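Local structure of hypothetical protein ypmQ (Bacillus subtilis, 1XZO) at residues L9-E14 / S119-V124. The protein is needed for the insertion of copper into the active site of cytochrome c oxidase and may also act in copper homeostasis or redox signalling. Numbering follows the deposited sequence.
With CD (cadmium ion), chain D.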
loop_
_atom_site.group_PDB
_atom_site.type_symbol
_atom_site.label_atom_id
_atom_site.label_comp_id
_atom_site.label_asym_id
_atom_site.label_seq_id
_atom_site.Cartn_x
_atom_site.Cartn_y
_atom_site.Cartn_z
ATOM N N LEU A 9 10.460 -4.782 -11.848
ATOM C CA LEU A 9 11.129 -3.552 -11.499
ATOM C C LEU A 9 12.355 -3.870 -10.675
ATOM O O LEU A 9 13.363 -3.231 -10.821
ATOM C CB LEU A 9 10.220 -2.670 -10.689
ATOM C CG LEU A 9 9.035 -2.029 -11.454
ATOM C CD1 LEU A 9 8.276 -1.212 -10.513
ATOM C CD2 LEU A 9 9.614 -1.188 -12.552
ATOM N N ASN A 10 12.192 -4.900 -9.878
ATOM C CA ASN A 10 13.207 -5.444 -9.000
ATOM C C ASN A 10 13.768 -4.428 -8.011
ATOM O O ASN A 10 14.923 -4.587 -7.614
ATOM C CB ASN A 10 14.330 -6.144 -9.820
ATOM C CG ASN A 10 13.923 -7.550 -10.357
ATOM O OD1 ASN A 10 14.602 -8.103 -11.254
ATOM N ND2 ASN A 10 12.821 -8.116 -9.843
ATOM N N TYR A 11 12.979 -3.475 -7.511
ATOM C CA TYR A 11 13.519 -2.583 -6.473
ATOM C C TYR A 11 13.530 -3.256 -5.140
ATOM O O TYR A 11 12.781 -4.179 -4.862
ATOM C CB TYR A 11 12.821 -1.262 -6.282
ATOM C CG TYR A 11 12.408 -0.496 -7.525
ATOM C CD1 TYR A 11 11.144 0.089 -7.563
ATOM C CD2 TYR A 11 13.250 -0.368 -8.677
ATOM C CE1 TYR A 11 10.727 0.839 -8.626
ATOM C CE2 TYR A 11 12.779 0.399 -9.802
ATOM C CZ TYR A 11 11.523 0.982 -9.726
ATOM O OH TYR A 11 10.947 1.736 -10.727
ATOM N N GLU A 12 14.495 -2.902 -4.322
ATOM C CA GLU A 12 14.660 -3.580 -3.019
ATOM C C GLU A 12 13.996 -2.753 -1.948
ATOM O O GLU A 12 14.337 -1.621 -1.726
ATOM C CB GLU A 12 16.164 -3.728 -2.679
ATOM C CG GLU A 12 16.861 -4.803 -3.497
ATOM C CD GLU A 12 17.224 -4.396 -4.947
ATOM O OE1 GLU A 12 16.539 -3.521 -5.577
ATOM O OE2 GLU A 12 18.209 -4.967 -5.492
ATOM N N VAL A 13 12.990 -3.316 -1.303
ATOM C CA VAL A 13 12.315 -2.595 -0.222
ATOM C C VAL A 13 13.273 -2.517 0.987
ATOM O O VAL A 13 13.888 -3.488 1.267
ATOM C CB VAL A 13 11.027 -3.249 0.212
ATOM C CG1 VAL A 13 10.392 -2.479 1.311
ATOM C CG2 VAL A 13 9.985 -3.231 -1.011
ATOM N N GLU A 14 13.413 -1.349 1.507
ATOM C CA GLU A 14 14.307 -1.187 2.692
ATOM C C GLU A 14 13.676 -1.858 3.903
ATOM O O GLU A 14 12.444 -1.942 4.032
ATOM C CB GLU A 14 14.516 0.261 2.919
ATOM C CG GLU A 14 15.312 0.942 1.841
ATOM C CD GLU A 14 16.786 0.637 1.946
ATOM O OE1 GLU A 14 17.338 0.901 3.056
ATOM O OE2 GLU A 14 17.328 0.120 0.936
ATOM N N SER A 119 12.759 2.598 -1.690
ATOM C CA SER A 119 12.079 1.348 -1.895
ATOM C C SER A 119 11.269 1.325 -3.194
ATOM O O SER A 119 11.197 0.307 -3.793
ATOM C CB SER A 119 11.083 1.113 -0.775
ATOM O OG SER A 119 11.868 0.900 0.470
ATOM N N PHE A 120 10.591 2.411 -3.472
ATOM C CA PHE A 120 9.500 2.402 -4.543
ATOM C C PHE A 120 9.742 3.437 -5.614
ATOM O O PHE A 120 8.987 3.523 -6.573
ATOM C CB PHE A 120 8.118 2.661 -3.916
ATOM C CG PHE A 120 7.668 1.570 -2.973
ATOM C CD1 PHE A 120 7.720 1.795 -1.545
ATOM C CD2 PHE A 120 7.237 0.310 -3.414
ATOM C CE1 PHE A 120 7.411 0.769 -0.650
ATOM C CE2 PHE A 120 6.869 -0.671 -2.527
ATOM C CZ PHE A 120 6.930 -0.409 -1.107
ATOM N N LYS A 121 10.794 4.220 -5.445
ATOM C CA LYS A 121 11.159 5.327 -6.307
ATOM C C LYS A 121 10.042 6.339 -6.410
ATOM O O LYS A 121 9.855 6.953 -7.427
ATOM C CB LYS A 121 11.698 4.814 -7.697
ATOM C CG LYS A 121 12.494 3.505 -7.661
ATOM C CD LYS A 121 13.742 3.684 -6.879
ATOM C CE LYS A 121 14.553 2.431 -6.740
ATOM N NZ LYS A 121 15.630 2.637 -5.702
ATOM N N ALA A 122 9.336 6.539 -5.298
ATOM C CA ALA A 122 8.150 7.392 -5.163
ATOM C C ALA A 122 8.527 8.612 -4.384
ATOM O O ALA A 122 9.258 8.495 -3.369
ATOM C CB ALA A 122 7.025 6.606 -4.380
ATOM N N ILE A 123 8.009 9.747 -4.846
ATOM C CA ILE A 123 8.098 11.018 -4.209
ATOM C C ILE A 123 6.811 11.213 -3.469
ATOM O O ILE A 123 5.791 11.592 -4.052
ATOM C CB ILE A 123 8.290 12.176 -5.226
ATOM C CG1 ILE A 123 9.540 11.928 -6.029
ATOM C CG2 ILE A 123 8.322 13.463 -4.453
ATOM N N VAL A 124 6.844 11.021 -2.156
ATOM C CA VAL A 124 5.697 11.363 -1.321
ATOM C C VAL A 124 5.874 12.653 -0.559
ATOM O O VAL A 124 6.987 13.160 -0.292
ATOM C CB VAL A 124 5.292 10.180 -0.416
ATOM C CG1 VAL A 124 5.038 9.011 -1.239
ATOM C CG2 VAL A 124 6.349 9.890 0.592
HETATM CD CD CD D . 19.385 -0.152 2.367
#
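Y11 and K121, together with V13, E14 and S119, join the edge strand 11-12 to the C-terminal end of helix 109-120 in a partly buried strand-to-helix contact of 322 Å². A single hydrogen bond crosses it: E14 N donates to S119 OG at 2.9 Å and is almost straight, with an N-H...O angle of 175°. The hydroxyl lies anti to its own carbonyl carbon (chi1 -67°), and it also makes a weak hydrogen bond to F115 O one helical turn back, so the serine ties the chain leaving the strand to the helix end. At the other end of the contact the Y11 ring is sandwiched. CB of L9 sits 3.9 Å above the ring plane, over its centre, while on the opposite face K121 CG makes a CH-pi contact, 3.5 Å from the Y11 ring centroid and displaced toward CE1 and CZ. The lysine chain bends at chi2 (-64°), and K121 CE, carried on by an extended chi3, lies 3.6 Å from Y11 CD2. Its ammonium is held chiefly by K118 O; any cation-pi attraction to Y11 is weak. S119 O, 3.4 Å from Y11 CB, is buried without a polar partner in the model. Deeper in, V13 CG2 approaches F120 CZ at 4.2 Å, and both side chains rest on V148. Both carboxylate oxygens of E14 chelate a cadmium ion. N10 and Y11 form a G1 bulge opposite V148. The whole is a helix end laid over the outer strands of the central mixed sheet, near edge strand 11-12, in a thioredoxin-like fold.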